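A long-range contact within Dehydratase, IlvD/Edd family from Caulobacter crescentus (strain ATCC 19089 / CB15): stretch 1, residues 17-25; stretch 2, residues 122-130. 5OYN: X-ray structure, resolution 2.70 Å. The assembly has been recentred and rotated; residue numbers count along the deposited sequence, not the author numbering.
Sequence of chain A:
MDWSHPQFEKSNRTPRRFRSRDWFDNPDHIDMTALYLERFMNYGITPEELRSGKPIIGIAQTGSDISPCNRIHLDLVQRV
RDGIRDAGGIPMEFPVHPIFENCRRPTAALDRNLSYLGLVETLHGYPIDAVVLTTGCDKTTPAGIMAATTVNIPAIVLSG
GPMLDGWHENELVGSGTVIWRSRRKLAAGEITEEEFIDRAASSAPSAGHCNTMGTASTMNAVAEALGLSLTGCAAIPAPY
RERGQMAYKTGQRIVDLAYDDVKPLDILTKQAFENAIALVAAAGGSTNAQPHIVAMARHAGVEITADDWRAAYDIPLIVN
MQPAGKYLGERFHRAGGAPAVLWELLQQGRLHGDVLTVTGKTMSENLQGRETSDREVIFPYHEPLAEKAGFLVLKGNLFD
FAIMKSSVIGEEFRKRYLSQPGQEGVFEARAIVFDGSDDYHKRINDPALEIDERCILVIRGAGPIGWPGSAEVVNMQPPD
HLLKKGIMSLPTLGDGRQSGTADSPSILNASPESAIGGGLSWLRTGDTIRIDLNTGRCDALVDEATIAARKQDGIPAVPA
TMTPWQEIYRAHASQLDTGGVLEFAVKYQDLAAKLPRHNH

Stretch 1 17-25: RFRSRDWFD
Stretch 2, residues 122-130: TLHGYPIDA

Stretch 1 enters as an extended segment, with Arg17 at phi/psi -93/100 and Phe18 at -76/156, and then coils. Arg19 is at -59/-26 and Ser20 at -51/-42, Arg21 to Phe24 are helical, and Asp25 leaves the helical region at -148/52. The turn is held by Arg21 N to Phe18 O at 2.8 Å, Asp22 N to Arg19 O at 2.9 Å, Trp23 N to Ser20 O at 2.7 Å and Asp25 N to Arg21 O at 2.8 Å. Stretch 2 reverses the order, helix first and open chain after: a helix that begins earlier in the chain continues through Gly125 (-88/-8), and the chain then opens at Tyr126 (-125/163), turns at Pro127 (-73/67), extends again at Ile128 (-109/131) and bends at Asp129 (-99/-61). A tight hydrogen bond from Ile128 N to Tyr126 O, 2.6 Å, bends the backbone around Pro127. The register is set by Ser20 CA lying 4.1 Å from Pro127 CA and Arg19 CA 6.2 Å from Asp129 CA. Across these close pairs, residue number rises in one stretch as it falls in the other. Ser20 CB lies 3.6 Å from Pro127 O and 4.1 Å from Pro127 CB, and the two stretches bury 491 Å² in all.

Asp129, with chi1 m and chi2 -37°, grips the start of the turn with both carboxylate oxygens. Its OD1 accepts from Ser20 N at 3.0 Å and a good angle of 159°, while its OD2 accepts from Ser20 OG at 2.5 Å, a short bond made with Ser20 in the p rotamer (chi1 39°). One carboxylate thus fixes the backbone and side chain of the same residue. Arg19 N also lies 3.3 Å from Asp129 OD1, but the angle is too poor for a hydrogen bond. Phe18 (chi1 m, chi2 -80°) points toward stretch 2 and brings its CB within 3.1 Å of Asp129 OD1.

Arg19 reads backbone rather than side-chain charge. Its CA-to-CB bond points sideways, but chi1 33°, chi2 t, chi3 m and chi4 109° carry the guanidinium to the carbonyls of stretch 2. NE donates to Ile128 O at 2.9 Å (150°), and NH2 donates to His124 O at 2.9 Å (133°), both acceptors lying near the guanidinium plane. NH2 adds a weak bond to Leu123 O at 3.4 Å. The cation therefore meets carbonyls from the last helical turn as well as one beyond it, tying the helix to the segment that follows.

Pro127, its ring C-gamma endo, supplies the apolar centre. Trp23 (chi1 m, chi2 -105°) points toward it and lays one indole face against the pyrrolidine: Trp23 CD2 is 3.5 Å from Pro127 CB, and Pro127 CD sits 3.8 Å from the centroid of the five-membered ring, just 8° off its normal. This is a CH-pi contact, favoured by the slightly polarised hydrogens beside the proline nitrogen. The indole's benzo end continues along the backbone, with Trp23 CZ2 3.7 Å from Gly125 O. Phe24 (chi1 m, chi2 -29°) adds a second aromatic contact, its CZ 3.7 Å from Pro127 CG.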

# COMPACT_ATOMS: atom_id res chain seq x y z
N ARG A 17 24.00 -14.42 19.51
CA ARG A 17 24.56 -13.20 18.92
C ARG A 17 24.50 -13.39 17.41
O ARG A 17 25.34 -14.08 16.82
CB ARG A 17 25.97 -12.91 19.41
CG ARG A 17 26.78 -12.01 18.46
CD ARG A 17 27.89 -11.25 19.16
NE ARG A 17 27.36 -10.10 19.88
CZ ARG A 17 27.80 -8.85 19.71
NH1 ARG A 17 28.78 -8.62 18.84
NH2 ARG A 17 27.27 -7.85 20.40
N PHE A 18 23.48 -12.79 16.79
CA PHE A 18 23.31 -12.88 15.36
C PHE A 18 24.30 -11.97 14.64
O PHE A 18 24.81 -11.00 15.20
CB PHE A 18 21.88 -12.51 15.00
CG PHE A 18 20.84 -13.38 15.64
CD1 PHE A 18 20.55 -14.63 15.11
CD2 PHE A 18 20.14 -12.95 16.75
CE1 PHE A 18 19.58 -15.43 15.68
CE2 PHE A 18 19.16 -13.75 17.33
CZ PHE A 18 18.89 -15.00 16.80
N ARG A 19 24.60 -12.30 13.38
CA ARG A 19 25.54 -11.46 12.63
C ARG A 19 25.06 -10.02 12.53
O ARG A 19 25.87 -9.10 12.36
CB ARG A 19 25.77 -12.03 11.24
CG ARG A 19 24.55 -12.69 10.69
CD ARG A 19 24.88 -13.42 9.43
NE ARG A 19 24.90 -12.55 8.26
CZ ARG A 19 26.00 -12.21 7.62
NH1 ARG A 19 27.18 -12.66 8.06
NH2 ARG A 19 25.94 -11.42 6.55
N SER A 20 23.74 -9.80 12.61
CA SER A 20 23.23 -8.44 12.67
C SER A 20 23.93 -7.65 13.77
O SER A 20 24.32 -6.50 13.56
CB SER A 20 21.71 -8.45 12.89
OG SER A 20 21.30 -9.46 13.80
N ARG A 21 24.14 -8.28 14.93
CA ARG A 21 24.78 -7.60 16.05
C ARG A 21 26.16 -7.06 15.70
O ARG A 21 26.63 -6.14 16.37
CB ARG A 21 24.89 -8.54 17.26
CG ARG A 21 23.55 -9.07 17.77
CD ARG A 21 22.67 -7.94 18.31
NE ARG A 21 21.43 -7.75 17.53
CZ ARG A 21 20.54 -6.78 17.76
NH1 ARG A 21 20.73 -5.92 18.75
NH2 ARG A 21 19.44 -6.69 17.01
N ASP A 22 26.81 -7.57 14.66
CA ASP A 22 28.09 -6.98 14.30
C ASP A 22 27.93 -5.59 13.67
O ASP A 22 28.91 -4.84 13.59
CB ASP A 22 28.87 -7.89 13.36
CG ASP A 22 30.30 -7.41 13.15
OD1 ASP A 22 31.11 -7.47 14.11
OD2 ASP A 22 30.60 -6.93 12.03
N TRP A 23 26.73 -5.24 13.23
CA TRP A 23 26.45 -3.88 12.77
C TRP A 23 25.93 -3.01 13.90
O TRP A 23 26.39 -1.89 14.10
CB TRP A 23 25.42 -3.89 11.64
CG TRP A 23 25.91 -4.19 10.26
CD1 TRP A 23 26.08 -3.29 9.24
CD2 TRP A 23 26.22 -5.48 9.71
NE1 TRP A 23 26.51 -3.94 8.11
CE2 TRP A 23 26.60 -5.28 8.37
CE3 TRP A 23 26.22 -6.77 10.23
CZ2 TRP A 23 26.98 -6.33 7.54
CZ3 TRP A 23 26.60 -7.83 9.39
CH2 TRP A 23 26.97 -7.59 8.06
N PHE A 24 24.97 -3.55 14.67
CA PHE A 24 24.16 -2.76 15.58
C PHE A 24 24.66 -2.79 17.02
O PHE A 24 24.19 -2.00 17.84
CB PHE A 24 22.71 -3.25 15.53
CG PHE A 24 22.07 -3.09 14.17
CD1 PHE A 24 22.47 -2.08 13.30
CD2 PHE A 24 21.06 -3.95 13.76
CE1 PHE A 24 21.88 -1.94 12.06
CE2 PHE A 24 20.46 -3.82 12.51
CZ PHE A 24 20.88 -2.81 11.66
N ASP A 25 25.59 -3.68 17.35
CA ASP A 25 26.19 -3.72 18.69
C ASP A 25 27.64 -4.19 18.58
O ASP A 25 28.07 -5.12 19.26
CB ASP A 25 25.36 -4.61 19.62
CG ASP A 25 25.88 -4.58 21.05
OD1 ASP A 25 26.03 -3.47 21.61
OD2 ASP A 25 26.13 -5.67 21.60
N THR A 122 23.56 -9.07 -1.29
CA THR A 122 22.65 -8.51 -0.30
C THR A 122 22.64 -9.34 0.98
O THR A 122 22.82 -8.81 2.08
CB THR A 122 21.23 -8.41 -0.89
OG1 THR A 122 21.26 -7.63 -2.09
CG2 THR A 122 20.25 -7.80 0.10
N LEU A 123 22.41 -10.66 0.86
CA LEU A 123 22.32 -11.50 2.06
C LEU A 123 23.59 -11.45 2.89
O LEU A 123 23.55 -11.45 4.12
CB LEU A 123 22.02 -12.95 1.67
CG LEU A 123 20.65 -13.29 1.11
CD1 LEU A 123 20.55 -14.80 0.97
CD2 LEU A 123 19.57 -12.77 2.02
N HIS A 124 24.74 -11.41 2.22
CA HIS A 124 26.01 -11.41 2.93
C HIS A 124 26.47 -10.02 3.33
O HIS A 124 27.16 -9.88 4.35
CB HIS A 124 27.07 -12.09 2.07
CG HIS A 124 28.42 -12.12 2.71
ND1 HIS A 124 28.72 -12.92 3.79
CD2 HIS A 124 29.55 -11.43 2.43
CE1 HIS A 124 29.97 -12.72 4.15
NE2 HIS A 124 30.50 -11.82 3.34
N GLY A 125 26.08 -8.98 2.58
CA GLY A 125 26.55 -7.61 2.77
C GLY A 125 25.78 -6.73 3.73
O GLY A 125 26.25 -5.63 4.03
N TYR A 126 24.63 -7.17 4.24
CA TYR A 126 23.80 -6.37 5.12
C TYR A 126 23.54 -7.13 6.41
O TYR A 126 23.76 -8.35 6.47
CB TYR A 126 22.47 -6.00 4.44
CG TYR A 126 22.63 -5.07 3.27
CD1 TYR A 126 22.76 -5.56 1.97
CD2 TYR A 126 22.67 -3.69 3.45
CE1 TYR A 126 22.91 -4.71 0.89
CE2 TYR A 126 22.81 -2.83 2.39
CZ TYR A 126 22.94 -3.34 1.11
OH TYR A 126 23.09 -2.48 0.04
N PRO A 127 23.10 -6.45 7.47
CA PRO A 127 22.91 -7.16 8.75
C PRO A 127 21.69 -8.07 8.73
O PRO A 127 20.71 -7.82 9.45
CB PRO A 127 22.75 -6.02 9.76
CG PRO A 127 22.20 -4.91 8.98
CD PRO A 127 22.83 -5.01 7.61
N ILE A 128 21.75 -9.12 7.91
CA ILE A 128 20.63 -10.03 7.70
C ILE A 128 20.97 -11.36 8.36
O ILE A 128 22.07 -11.90 8.15
CB ILE A 128 20.33 -10.20 6.21
CG1 ILE A 128 19.80 -8.88 5.64
CG2 ILE A 128 19.34 -11.34 5.96
CD1 ILE A 128 19.97 -8.76 4.14
N ASP A 129 20.04 -11.89 9.15
CA ASP A 129 20.25 -13.13 9.88
C ASP A 129 19.63 -14.33 9.18
O ASP A 129 20.34 -15.28 8.83
CB ASP A 129 19.69 -13.01 11.29
CG ASP A 129 20.44 -12.00 12.10
OD1 ASP A 129 21.68 -11.93 11.92
OD2 ASP A 129 19.78 -11.26 12.89
N ALA A 130 18.32 -14.32 9.00
CA ALA A 130 17.61 -15.34 8.25
C ALA A 130 16.91 -14.67 7.08
O ALA A 130 16.87 -13.44 6.98
CB ALA A 130 16.61 -16.08 9.15